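Local structure of MdcD (Pseudomonas aeruginosa, 5VIP) at residues L16-R21 with A75-F80; F31-D36 with G58-R63; A71-I76 with L113-T118; A151-P156 with V173-E178. The protein probably serves as the beta subunit of a biotin-independent malonate decarboxylase, with carboxy-lyase and carboxyltransferase activity. One frame throughout, in Å; residues are numbered along the deposited sequence.

All four contacts are built on or against one mixed seven-stranded sheet. Interaction 2 joins strand 32-34, outermost within this chain, to strand 59-66; interaction 3 joins strands 69-76 and 111-115, and interaction 4 strands 150-153 and 172-176. Interaction 1 fastens helix 18-25 to the end of strand 69-76 and shares Ala75 and Ile76 with interaction 3; their centres are about 9 Å apart. Arg19 of interaction 1 reaches interaction 2 through a salt bridge, NE to Glu33 OE1 at 2.7 Å. Glu117 of interaction 3 probably accepts from interaction 4, OE1 to Gly155 N at 2.9 Å. Interactions 2 and 4 do not touch, their nearest atoms being about 11 Å apart.

Interaction 1: residues L16-R21 with A75-F80; sequences LGARQR and AIEGAF
The first turn of helix 18-25 is tied by a hydrogen bond to Glu77, the first residue beyond strand 69-76. Gly17 holds the N-cap position, and Ala18 N, at the start of the helix, donates to Glu77 OE1 at 2.9 Å along a nearly straight path (170°). The oxygen is met from above the carboxylate plane. It also accepts from a water, 2.6 Å from OE1, which in turn accepts from Arg19 N, so one carboxylate oxygen serves two successive N-H groups, one directly and one through the water. A negative charge here should interact favourably with the helix dipole.

Two torsions deliver the group: CG lies anti to the backbone N (chi1 -180°), and a bend at chi2 (54°) swings the carboxylate toward the helix. A second bond helps to hold its rotation: Ala79 N, inside the type I turn Glu77-Phe80, donates at 3.1 Å to the anti lone pair of OE2. The helix end is further tied within its own segment: Gln20 OE1, three residues on, accepts from the N-cap Gly17 N at 2.9 Å, and Arg21 NE turns back to Leu16 O at 2.8 Å. Beside the Glu77 bond Ala18 CB rests on Ala75 CB at 4.0 Å and on Ile76 O at 3.7 Å, so small side chains let the helix lie close to the strand.

Strand 69-76 is bonded here to strands 59-66 and 111-115 on its two edges, while Arg21 extends past Leu115 to donate to Gly155 O beyond strand 150-153.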
loop_
_atom_site.group_PDB
_atom_site.type_symbol
_atom_site.label_atom_id
_atom_site.label_comp_id
_atom_site.label_asym_id
_atom_site.label_seq_id
_atom_site.Cartn_x
_atom_site.Cartn_y
_atom_site.Cartn_z
ATOM N N LEU B 16 -11.497 -21.055 -13.528
ATOM C CA LEU B 16 -12.683 -20.197 -13.458
ATOM C C LEU B 16 -12.324 -18.734 -13.659
ATOM O O LEU B 16 -11.237 -18.301 -13.266
ATOM C CB LEU B 16 -13.392 -20.369 -12.112
ATOM C CG LEU B 16 -13.833 -21.790 -11.752
ATOM C CD1 LEU B 16 -14.537 -21.820 -10.400
ATOM C CD2 LEU B 16 -14.743 -22.335 -12.830
ATOM N N GLY B 17 -13.230 -17.975 -14.278
ATOM C CA GLY B 17 -13.044 -16.536 -14.391
ATOM C C GLY B 17 -13.366 -15.941 -13.035
ATOM O O GLY B 17 -13.863 -16.658 -12.153
ATOM N N ALA B 18 -13.115 -14.645 -12.864
ATOM C CA ALA B 18 -13.298 -13.992 -11.566
ATOM C C ALA B 18 -14.731 -14.081 -11.050
ATOM O O ALA B 18 -14.958 -14.322 -9.870
ATOM C CB ALA B 18 -12.875 -12.534 -11.645
ATOM N N ARG B 19 -15.701 -13.882 -11.936
ATOM C CA ARG B 19 -17.101 -13.895 -11.535
ATOM C C ARG B 19 -17.525 -15.311 -11.145
ATOM O O ARG B 19 -18.246 -15.512 -10.168
ATOM C CB ARG B 19 -17.981 -13.324 -12.667
ATOM C CG ARG B 19 -19.450 -13.128 -12.300
ATOM C CD ARG B 19 -20.217 -12.381 -13.409
ATOM N NE ARG B 19 -20.003 -10.937 -13.331
ATOM C CZ ARG B 19 -19.168 -10.256 -14.108
ATOM N NH1 ARG B 19 -18.462 -10.884 -15.043
ATOM N NH2 ARG B 19 -19.047 -8.943 -13.956
ATOM N N GLN B 20 -17.054 -16.300 -11.890
ATOM C CA GLN B 20 -17.332 -17.682 -11.527
ATOM C C GLN B 20 -16.671 -18.069 -10.207
ATOM O O GLN B 20 -17.251 -18.792 -9.414
ATOM C CB GLN B 20 -16.854 -18.625 -12.614
ATOM C CG GLN B 20 -17.595 -18.478 -13.926
ATOM C CD GLN B 20 -16.905 -19.250 -15.021
ATOM O OE1 GLN B 20 -15.685 -19.166 -15.173
ATOM N NE2 GLN B 20 -17.674 -20.021 -15.783
ATOM N N ARG B 21 -15.452 -17.607 -9.985
ATOM C CA ARG B 21 -14.784 -17.883 -8.701
ATOM C C ARG B 21 -15.611 -17.329 -7.544
ATOM O O ARG B 21 -15.791 -17.985 -6.514
ATOM C CB ARG B 21 -13.374 -17.283 -8.685
ATOM C CG ARG B 21 -12.396 -17.972 -9.629
ATOM C CD ARG B 21 -11.037 -17.266 -9.622
ATOM N NE ARG B 21 -10.185 -17.775 -10.685
ATOM C CZ ARG B 21 -8.862 -17.643 -10.732
ATOM N NH1 ARG B 21 -8.213 -17.016 -9.765
ATOM N NH2 ARG B 21 -8.187 -18.154 -11.757
ATOM N N ALA B 75 -13.194 -9.588 -6.497
ATOM C CA ALA B 75 -12.375 -10.449 -7.338
ATOM C C ALA B 75 -11.922 -9.683 -8.574
ATOM O O ALA B 75 -12.744 -9.139 -9.308
ATOM C CB ALA B 75 -13.135 -11.695 -7.744
ATOM N N ILE B 76 -10.614 -9.647 -8.800
ATOM C CA ILE B 76 -10.075 -8.945 -9.960
ATOM C C ILE B 76 -9.966 -9.918 -11.120
ATOM O O ILE B 76 -9.508 -11.053 -10.959
ATOM C CB ILE B 76 -8.707 -8.313 -9.649
ATOM C CG1 ILE B 76 -8.835 -7.398 -8.427
ATOM C CG2 ILE B 76 -8.181 -7.549 -10.867
ATOM C CD1 ILE B 76 -7.517 -6.860 -7.902
ATOM N N GLU B 77 -10.430 -9.487 -12.282
ATOM C CA GLU B 77 -10.345 -10.313 -13.474
ATOM C C GLU B 77 -8.994 -10.094 -14.144
ATOM O O GLU B 77 -8.787 -9.104 -14.849
ATOM C CB GLU B 77 -11.492 -9.995 -14.439
ATOM C CG GLU B 77 -11.473 -10.832 -15.720
ATOM C CD GLU B 77 -11.425 -12.334 -15.450
ATOM O OE1 GLU B 77 -12.493 -12.923 -15.161
ATOM O OE2 GLU B 77 -10.316 -12.922 -15.526
ATOM N N GLY B 78 -8.070 -11.017 -13.900
ATOM C CA GLY B 78 -6.731 -10.927 -14.450
ATOM C C GLY B 78 -6.681 -11.075 -15.958
ATOM O O GLY B 78 -5.693 -10.710 -16.589
ATOM N N ALA B 79 -7.742 -11.616 -16.544
ATOM C CA ALA B 79 -7.777 -11.794 -17.992
ATOM C C ALA B 79 -8.089 -10.480 -18.709
ATOM O O ALA B 79 -8.016 -10.406 -19.936
ATOM C CB ALA B 79 -8.795 -12.867 -18.369
ATOM N N PHE B 80 -8.424 -9.443 -17.939
ATOM C CA PHE B 80 -8.768 -8.129 -18.479
ATOM C C PHE B 80 -7.756 -7.061 -18.052
ATOM O O PHE B 80 -7.677 -6.723 -16.872
ATOM C CB PHE B 80 -10.179 -7.719 -18.029
ATOM C CG PHE B 80 -10.583 -6.328 -18.467
ATOM C CD1 PHE B 80 -11.001 -6.087 -19.775
ATOM C CD2 PHE B 80 -10.552 -5.266 -17.570
ATOM C CE1 PHE B 80 -11.377 -4.815 -20.178
ATOM C CE2 PHE B 80 -10.922 -3.986 -17.966
ATOM C CZ PHE B 80 -11.336 -3.760 -19.271
HETATM O O HOH W 1 -15.031 -12.728 -14.723
#

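Interaction 2: residues F31-D36 with G58-R63; sequences FRELLD and GVVVAR
Arg32 lays one face of its guanidinium over Arg63 CB, which is offset toward the rim of the group and 3.6 Å from NH2. The two arginines run side by side in the same direction, with their guanidinium planes 73° apart and Arg32 NH2 at 3.9 Å from Arg63 NE. Leu34 extends this face: its CD1 meets Arg63 CG at 3.8 Å, and the side chain crosses those of Arg63 and Val61 obliquely. On the face that carries Glu33 and Ala62, the Phe31 ring, coming from the loop before the strand, brings CE1 to 3.4 Å from Ala62 CB, a tight contact.

The backbones pair antiparallel. Arg32 and Arg63 form a hydrogen-bonded pair, Arg63 N to Arg32 O (2.7 Å) being straighter than the return bond; Glu33 faces Ala62 as a non-hydrogen-bonded pair, and Leu34 N donates to Val61 O at 2.8 Å. The strand directions differ by 130°, and near Val61 a water enters: it accepts from Val61 N and donates to Leu34 O, 2.6 Å from it, and to Glu33 OE2. The extended Glu33 chain crosses Val60 at about a right angle, while OE1 forms a salt bridge with Arg19.

Two like charges this close should tend to repel. Both arginines, however, are gripped by main-chain atoms of another protein chain, consistent with a charged chain end, which probably offsets the cost; the contacts place this sheet edge in a subunit interface.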
loop_
_atom_site.group_PDB
_atom_site.type_symbol
_atom_site.label_atom_id
_atom_site.label_comp_id
_atom_site.label_asym_id
_atom_site.label_seq_id
_atom_site.Cartn_x
_atom_site.Cartn_y
_atom_site.Cartn_z
ATOM N N PHE B 31 -25.079 -15.364 -3.742
ATOM C CA PHE B 31 -24.292 -14.491 -4.615
ATOM C C PHE B 31 -25.120 -13.362 -5.235
ATOM O O PHE B 31 -26.093 -13.590 -5.940
ATOM C CB PHE B 31 -23.628 -15.305 -5.727
ATOM C CG PHE B 31 -22.895 -14.470 -6.743
ATOM C CD1 PHE B 31 -21.588 -14.076 -6.522
ATOM C CD2 PHE B 31 -23.511 -14.080 -7.921
ATOM C CE1 PHE B 31 -20.900 -13.314 -7.465
ATOM C CE2 PHE B 31 -22.834 -13.304 -8.859
ATOM C CZ PHE B 31 -21.526 -12.919 -8.624
ATOM N N ARG B 32 -24.683 -12.141 -4.992
ATOM C CA ARG B 32 -25.401 -10.952 -5.407
ATOM C C ARG B 32 -24.368 -9.931 -5.882
ATOM O O ARG B 32 -23.646 -9.365 -5.050
ATOM C CB ARG B 32 -26.215 -10.444 -4.208
ATOM C CG ARG B 32 -27.153 -9.326 -4.452
ATOM C CD ARG B 32 -28.192 -9.232 -3.326
ATOM N NE ARG B 32 -27.647 -8.981 -1.983
ATOM C CZ ARG B 32 -27.194 -7.800 -1.559
ATOM N NH1 ARG B 32 -27.169 -6.760 -2.382
ATOM N NH2 ARG B 32 -26.746 -7.664 -0.313
ATOM N N GLU B 33 -24.253 -9.705 -7.190
ATOM C CA GLU B 33 -23.227 -8.778 -7.678
ATOM C C GLU B 33 -23.639 -7.302 -7.636
ATOM O O GLU B 33 -24.712 -6.930 -8.114
ATOM C CB GLU B 33 -22.795 -9.142 -9.102
ATOM C CG GLU B 33 -21.673 -8.227 -9.585
ATOM C CD GLU B 33 -21.055 -8.637 -10.911
ATOM O OE1 GLU B 33 -21.474 -9.675 -11.480
ATOM O OE2 GLU B 33 -20.123 -7.919 -11.368
ATOM N N LEU B 34 -22.779 -6.464 -7.055
ATOM C CA LEU B 34 -23.033 -5.024 -6.992
ATOM C C LEU B 34 -22.410 -4.324 -8.186
ATOM O O LEU B 34 -21.382 -4.766 -8.691
ATOM C CB LEU B 34 -22.468 -4.415 -5.710
ATOM C CG LEU B 34 -22.765 -5.130 -4.390
ATOM C CD1 LEU B 34 -22.273 -4.276 -3.220
ATOM C CD2 LEU B 34 -24.250 -5.444 -4.230
ATOM N N LEU B 35 -23.015 -3.217 -8.612
ATOM C CA LEU B 35 -22.441 -2.403 -9.689
ATOM C C LEU B 35 -22.197 -3.263 -10.910
ATOM O O LEU B 35 -21.158 -3.163 -11.567
ATOM C CB LEU B 35 -21.132 -1.732 -9.248
ATOM C CG LEU B 35 -21.227 -0.390 -8.524
ATOM C CD1 LEU B 35 -21.753 -0.555 -7.101
ATOM C CD2 LEU B 35 -19.869 0.312 -8.533
ATOM N N ASP B 36 -23.163 -4.130 -11.172
ATOM C CA ASP B 36 -23.101 -5.115 -12.240
ATOM C C ASP B 36 -22.696 -4.501 -13.587
ATOM O O ASP B 36 -23.505 -3.889 -14.285
ATOM C CB ASP B 36 -24.464 -5.802 -12.328
ATOM C CG ASP B 36 -24.459 -7.024 -13.204
ATOM O OD1 ASP B 36 -23.772 -7.044 -14.249
ATOM O OD2 ASP B 36 -25.138 -7.992 -12.816
ATOM N N GLY B 58 -13.308 -4.639 -14.798
ATOM C CA GLY B 58 -12.336 -5.647 -14.415
ATOM C C GLY B 58 -12.349 -6.104 -12.968
ATOM O O GLY B 58 -11.490 -6.886 -12.582
ATOM N N VAL B 59 -13.294 -5.616 -12.165
ATOM C CA VAL B 59 -13.464 -6.135 -10.801
ATOM C C VAL B 59 -14.910 -6.540 -10.524
ATOM O O VAL B 59 -15.844 -5.798 -10.845
ATOM C CB VAL B 59 -13.035 -5.111 -9.732
ATOM C CG1 VAL B 59 -13.261 -5.690 -8.324
ATOM C CG2 VAL B 59 -11.564 -4.759 -9.899
ATOM N N VAL B 60 -15.080 -7.724 -9.935
ATOM C CA VAL B 60 -16.368 -8.183 -9.453
ATOM C C VAL B 60 -16.490 -7.889 -7.959
ATOM O O VAL B 60 -15.654 -8.325 -7.171
ATOM C CB VAL B 60 -16.553 -9.692 -9.694
ATOM C CG1 VAL B 60 -17.949 -10.138 -9.231
ATOM C CG2 VAL B 60 -16.337 -10.026 -11.167
ATOM N N VAL B 61 -17.499 -7.126 -7.568
ATOM C CA VAL B 61 -17.791 -6.978 -6.150
ATOM C C VAL B 61 -19.116 -7.664 -5.896
ATOM O O VAL B 61 -20.125 -7.353 -6.550
ATOM C CB VAL B 61 -17.853 -5.511 -5.701
ATOM C CG1 VAL B 61 -18.465 -5.419 -4.307
ATOM C CG2 VAL B 61 -16.454 -4.902 -5.727
ATOM N N ALA B 62 -19.116 -8.617 -4.971
ATOM C CA ALA B 62 -20.324 -9.396 -4.727
ATOM C C ALA B 62 -20.626 -9.500 -3.253
ATOM O O ALA B 62 -19.718 -9.602 -2.432
ATOM C CB ALA B 62 -20.189 -10.781 -5.332
ATOM N N ARG B 63 -21.911 -9.471 -2.924
ATOM C CA ARG B 63 -22.369 -9.702 -1.567
ATOM C C ARG B 63 -22.882 -11.132 -1.477
ATOM O O ARG B 63 -23.284 -11.730 -2.482
ATOM C CB ARG B 63 -23.447 -8.690 -1.186
ATOM C CG ARG B 63 -22.905 -7.277 -0.946
ATOM C CD ARG B 63 -22.305 -7.172 0.463
ATOM N NE ARG B 63 -23.335 -6.726 1.394
ATOM C CZ ARG B 63 -23.551 -7.228 2.597
ATOM N NH1 ARG B 63 -22.796 -8.219 3.071
ATOM N NH2 ARG B 63 -24.537 -6.730 3.331
HETATM O O HOH W 2 -19.211 -5.855 -9.646
#

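Interaction 3: residues A71-I76 with L113-T118; sequences AVLAAI and LLLLET
Leucine branches interlock on one face of strands 69-76 and 111-115, and Leu115 fits over the small Ala75. Leu73, with CG anti to the backbone N (chi1 -164°), lies alongside Leu113 and points the same way, CD1 to CD2 at 3.7 Å. Its other branch, CD2, crosses obliquely to Leu115 CD2 at 4.0 Å. Leu115 in turn packs over the short side chain of Ala75, with CB against CB at 3.7 Å and CD2 beside the same methyl. On the opposite face the end of Leu114 comes near the neighbouring strand, CD2 to Ala74 CB at 3.9 Å.

The largest bump is Ile76 at the strand end. CG1 stands beside the backbone N, and from it CD1 touches both Leu116 CD2 and Thr118 CB, 3.9 Å from the latter. CG2 presses on Glu117 O at 3.2 Å, a buried carbonyl with no polar partner in the model. The Glu117 carboxylate turns away and accepts from the backbone N-H groups of Ala154, Gly155 and Gly158.

Underneath runs a parallel ladder in exact alternation, Leu113 N to Val72 O, Ala74 N to Leu113 O, Leu115 N to Ala74 O and Ile76 N to Leu115 O (3.0 Å, 173°), with the strands 10° apart. Helix 18-25 covers the Leu73-Leu113-Leu115 face. Strand 69-76, helix 87-105 and strand 111-115 make up a beta-alpha-beta crossover, typical of the crotonase-like carboxyltransferase fold.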
loop_
_atom_site.group_PDB
_atom_site.type_symbol
_atom_site.label_atom_id
_atom_site.label_comp_id
_atom_site.label_asym_id
_atom_site.label_seq_id
_atom_site.Cartn_x
_atom_site.Cartn_y
_atom_site.Cartn_z
ATOM N N ALA B 71 -20.926 -11.397 4.147
ATOM C CA ALA B 71 -19.652 -11.339 3.449
ATOM C C ALA B 71 -19.698 -10.409 2.235
ATOM O O ALA B 71 -20.768 -10.131 1.663
ATOM C CB ALA B 71 -19.229 -12.738 3.010
ATOM N N VAL B 72 -18.521 -9.915 1.865
ATOM C CA VAL B 72 -18.343 -9.215 0.613
ATOM C C VAL B 72 -17.094 -9.811 -0.025
ATOM O O VAL B 72 -16.149 -10.207 0.665
ATOM C CB VAL B 72 -18.202 -7.685 0.805
ATOM C CG1 VAL B 72 -16.995 -7.351 1.677
ATOM C CG2 VAL B 72 -18.124 -6.951 -0.566
ATOM N N LEU B 73 -17.115 -9.913 -1.341
ATOM C CA LEU B 73 -16.043 -10.548 -2.080
ATOM C C LEU B 73 -15.646 -9.583 -3.180
ATOM O O LEU B 73 -16.512 -9.092 -3.898
ATOM C CB LEU B 73 -16.522 -11.897 -2.650
ATOM C CG LEU B 73 -15.536 -12.940 -3.153
ATOM C CD1 LEU B 73 -16.190 -14.323 -3.178
ATOM C CD2 LEU B 73 -15.032 -12.569 -4.539
ATOM N N ALA B 74 -14.359 -9.256 -3.285
ATOM C CA ALA B 74 -13.887 -8.512 -4.438
ATOM C C ALA B 74 -12.931 -9.405 -5.204
ATOM O O ALA B 74 -11.978 -9.927 -4.631
ATOM C CB ALA B 74 -13.207 -7.185 -4.017
ATOM N N ALA B 75 -13.194 -9.588 -6.497
ATOM C CA ALA B 75 -12.375 -10.449 -7.338
ATOM C C ALA B 75 -11.922 -9.683 -8.574
ATOM O O ALA B 75 -12.744 -9.139 -9.308
ATOM C CB ALA B 75 -13.135 -11.695 -7.744
ATOM N N ILE B 76 -10.614 -9.647 -8.800
ATOM C CA ILE B 76 -10.075 -8.945 -9.960
ATOM C C ILE B 76 -9.966 -9.918 -11.120
ATOM O O ILE B 76 -9.508 -11.053 -10.959
ATOM C CB ILE B 76 -8.707 -8.313 -9.649
ATOM C CG1 ILE B 76 -8.835 -7.398 -8.427
ATOM C CG2 ILE B 76 -8.181 -7.549 -10.867
ATOM C CD1 ILE B 76 -7.517 -6.860 -7.902
ATOM N N LEU B 113 -13.437 -10.966 1.511
ATOM C CA LEU B 113 -12.627 -11.950 0.815
ATOM C C LEU B 113 -12.114 -11.338 -0.486
ATOM O O LEU B 113 -12.911 -10.857 -1.316
ATOM C CB LEU B 113 -13.445 -13.211 0.527
ATOM C CG LEU B 113 -12.838 -14.337 -0.309
ATOM C CD1 LEU B 113 -11.579 -14.901 0.361
ATOM C CD2 LEU B 113 -13.867 -15.426 -0.500
ATOM N N LEU B 114 -10.790 -11.330 -0.645
ATOM C CA LEU B 114 -10.154 -10.704 -1.809
ATOM C C LEU B 114 -9.528 -11.758 -2.714
ATOM O O LEU B 114 -8.636 -12.491 -2.288
ATOM C CB LEU B 114 -9.072 -9.701 -1.370
ATOM C CG LEU B 114 -9.521 -8.576 -0.443
ATOM C CD1 LEU B 114 -8.312 -7.704 -0.038
ATOM C CD2 LEU B 114 -10.577 -7.733 -1.153
ATOM N N LEU B 115 -9.980 -11.803 -3.965
ATOM C CA LEU B 115 -9.376 -12.669 -4.972
ATOM C C LEU B 115 -8.465 -11.825 -5.865
ATOM O O LEU B 115 -8.933 -11.113 -6.767
ATOM C CB LEU B 115 -10.458 -13.364 -5.803
ATOM C CG LEU B 115 -11.022 -14.703 -5.299
ATOM C CD1 LEU B 115 -11.235 -14.772 -3.786
ATOM C CD2 LEU B 115 -12.305 -15.070 -6.037
ATOM N N LEU B 116 -7.164 -11.913 -5.616
ATOM C CA LEU B 116 -6.212 -10.959 -6.181
ATOM C C LEU B 116 -5.448 -11.489 -7.392
ATOM O O LEU B 116 -4.407 -12.133 -7.250
ATOM C CB LEU B 116 -5.223 -10.533 -5.092
ATOM C CG LEU B 116 -5.890 -9.869 -3.884
ATOM C CD1 LEU B 116 -4.868 -9.438 -2.837
ATOM C CD2 LEU B 116 -6.724 -8.679 -4.327
ATOM N N GLU B 117 -5.968 -11.211 -8.583
ATOM C CA GLU B 117 -5.267 -11.534 -9.825
ATOM C C GLU B 117 -4.973 -10.213 -10.502
ATOM O O GLU B 117 -5.837 -9.661 -11.165
ATOM C CB GLU B 117 -6.111 -12.429 -10.734
ATOM C CG GLU B 117 -6.477 -13.781 -10.111
ATOM C CD GLU B 117 -5.245 -14.621 -9.778
ATOM O OE1 GLU B 117 -5.195 -15.209 -8.665
ATOM O OE2 GLU B 117 -4.335 -14.704 -10.636
ATOM N N THR B 118 -3.772 -9.690 -10.308
ATOM C CA THR B 118 -3.496 -8.324 -10.722
ATOM C C THR B 118 -1.999 -8.081 -10.882
ATOM O O THR B 118 -1.166 -8.692 -10.199
ATOM C CB THR B 118 -4.101 -7.321 -9.708
ATOM O OG1 THR B 118 -3.916 -5.976 -10.171
ATOM C CG2 THR B 118 -3.469 -7.496 -8.319
#

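Interaction 4: residues A151-P156 with V173-E178; sequences AVIAGP and VLVTRE
Ile153 and Val173 cross obliquely on one face of a parallel strand pair in the crotonase-like core, CD1 meeting CG1 at 3.7 Å. Ile153 carries CG1 beside the backbone N, which sends CD1 back toward Val173, while its CB lies by Val175 CG1 at 4.2 Å. One isoleucine thus spans two valines of the next strand, and Leu181 of strand 181-182 packs over the Ile153-Val173 part of this face. On the reverse face Val152 CG2 and Leu174 CD1 approach more loosely, at 4.2 Å, under helix 229-242, whose Val236 touches both.

The directions of the strands differ by 16°. Two nearly linear bonds register them, Leu174 N to Ala151 O (2.8 Å) and Ile153 N to Leu174 O (2.9 Å, 175°); the next, Thr176 N to Ile153 O, is weak at 3.4 Å, so the main-chain ladder loosens at Thr176. Beyond it Gly155 leads into the cis peptide of Pro156.

A side chain takes over there. Thr176 sets CG2 against Ala154 CB at 3.9 Å and holds OG1 between its backbone N and carbonyl carbon (chi1 62°), from where OG1 donates to Ala154 O at 2.7 Å from above the carbonyl plane.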
loop_
_atom_site.group_PDB
_atom_site.type_symbol
_atom_site.label_atom_id
_atom_site.label_comp_id
_atom_site.label_asym_id
_atom_site.label_seq_id
_atom_site.Cartn_x
_atom_site.Cartn_y
_atom_site.Cartn_z
ATOM N N ALA B 151 -7.070 -13.228 1.725
ATOM C CA ALA B 151 -6.659 -13.013 0.340
ATOM C C ALA B 151 -6.313 -14.337 -0.304
ATOM O O ALA B 151 -5.528 -15.113 0.239
ATOM C CB ALA B 151 -5.459 -12.079 0.267
ATOM N N VAL B 152 -6.886 -14.570 -1.475
ATOM C CA VAL B 152 -6.661 -15.787 -2.234
ATOM C C VAL B 152 -5.946 -15.397 -3.530
ATOM O O VAL B 152 -6.421 -14.540 -4.290
ATOM C CB VAL B 152 -7.990 -16.520 -2.531
ATOM C CG1 VAL B 152 -7.786 -17.657 -3.505
ATOM C CG2 VAL B 152 -8.617 -17.023 -1.205
ATOM N N ILE B 153 -4.782 -15.995 -3.744
ATOM C CA ILE B 153 -3.993 -15.759 -4.953
ATOM C C ILE B 153 -3.840 -17.111 -5.635
ATOM O O ILE B 153 -3.129 -17.978 -5.136
ATOM C CB ILE B 153 -2.621 -15.157 -4.627
ATOM C CG1 ILE B 153 -2.797 -13.911 -3.756
ATOM C CG2 ILE B 153 -1.867 -14.832 -5.908
ATOM C CD1 ILE B 153 -1.600 -13.619 -2.909
ATOM N N ALA B 154 -4.549 -17.325 -6.731
ATOM C CA ALA B 154 -4.598 -18.668 -7.306
ATOM C C ALA B 154 -3.926 -18.754 -8.663
ATOM O O ALA B 154 -3.666 -19.851 -9.154
ATOM C CB ALA B 154 -6.050 -19.151 -7.418
ATOM N N GLY B 155 -3.626 -17.614 -9.272
ATOM C CA GLY B 155 -3.159 -17.632 -10.642
ATOM C C GLY B 155 -4.328 -17.664 -11.623
ATOM O O GLY B 155 -5.492 -17.822 -11.224
ATOM N N PRO B 156 -4.026 -17.564 -12.925
ATOM C CA PRO B 156 -2.668 -17.610 -13.490
ATOM C C PRO B 156 -1.900 -16.279 -13.483
ATOM O O PRO B 156 -0.683 -16.288 -13.652
ATOM C CB PRO B 156 -2.919 -18.068 -14.929
ATOM C CG PRO B 156 -4.275 -17.500 -15.257
ATOM C CD PRO B 156 -5.068 -17.498 -13.969
ATOM N N VAL B 173 -3.169 -15.242 3.887
ATOM C CA VAL B 173 -2.902 -15.305 2.454
ATOM C C VAL B 173 -2.859 -16.756 1.994
ATOM O O VAL B 173 -2.035 -17.549 2.479
ATOM C CB VAL B 173 -1.559 -14.623 2.082
ATOM C CG1 VAL B 173 -1.285 -14.796 0.593
ATOM C CG2 VAL B 173 -1.584 -13.146 2.463
ATOM N N LEU B 174 -3.757 -17.110 1.081
ATOM C CA LEU B 174 -3.855 -18.492 0.619
ATOM C C LEU B 174 -3.397 -18.545 -0.824
ATOM O O LEU B 174 -3.816 -17.724 -1.642
ATOM C CB LEU B 174 -5.291 -19.037 0.745
ATOM C CG LEU B 174 -6.093 -18.668 2.007
ATOM C CD1 LEU B 174 -7.435 -19.411 2.074
ATOM C CD2 LEU B 174 -5.285 -18.837 3.269
ATOM N N VAL B 175 -2.537 -19.503 -1.145
ATOM C CA VAL B 175 -1.998 -19.585 -2.495
ATOM C C VAL B 175 -2.097 -21.000 -3.065
ATOM O O VAL B 175 -2.169 -21.983 -2.326
ATOM C CB VAL B 175 -0.525 -19.134 -2.537
ATOM C CG1 VAL B 175 -0.390 -17.651 -2.149
ATOM C CG2 VAL B 175 0.333 -20.033 -1.625
ATOM N N THR B 176 -2.104 -21.089 -4.390
ATOM C CA THR B 176 -2.021 -22.372 -5.075
ATOM C C THR B 176 -0.614 -22.546 -5.638
ATOM O O THR B 176 0.212 -21.630 -5.561
ATOM C CB THR B 176 -3.042 -22.473 -6.227
ATOM O OG1 THR B 176 -2.739 -21.464 -7.202
ATOM C CG2 THR B 176 -4.455 -22.253 -5.722
ATOM N N ARG B 177 -0.351 -23.708 -6.227
ATOM C CA ARG B 177 0.918 -23.942 -6.912
ATOM C C ARG B 177 1.132 -22.976 -8.080
ATOM O O ARG B 177 2.255 -22.539 -8.332
ATOM C CB ARG B 177 0.996 -25.385 -7.421
ATOM C CG ARG B 177 2.306 -25.695 -8.128
ATOM C CD ARG B 177 2.676 -27.179 -8.089
ATOM N NE ARG B 177 4.111 -27.384 -8.299
ATOM C CZ ARG B 177 4.783 -27.027 -9.393
ATOM N NH1 ARG B 177 4.162 -26.457 -10.423
ATOM N NH2 ARG B 177 6.089 -27.255 -9.466
ATOM N N GLU B 178 0.058 -22.643 -8.790
ATOM C CA GLU B 178 0.146 -21.742 -9.949
ATOM C C GLU B 178 0.211 -20.257 -9.577
ATOM O O GLU B 178 0.364 -19.388 -10.443
ATOM C CB GLU B 178 -1.040 -21.966 -10.890
ATOM C CG GLU B 178 -0.797 -23.025 -11.968
ATOM C CD GLU B 178 0.397 -22.699 -12.857
ATOM O OE1 GLU B 178 0.234 -21.903 -13.813
ATOM O OE2 GLU B 178 1.494 -23.248 -12.609
#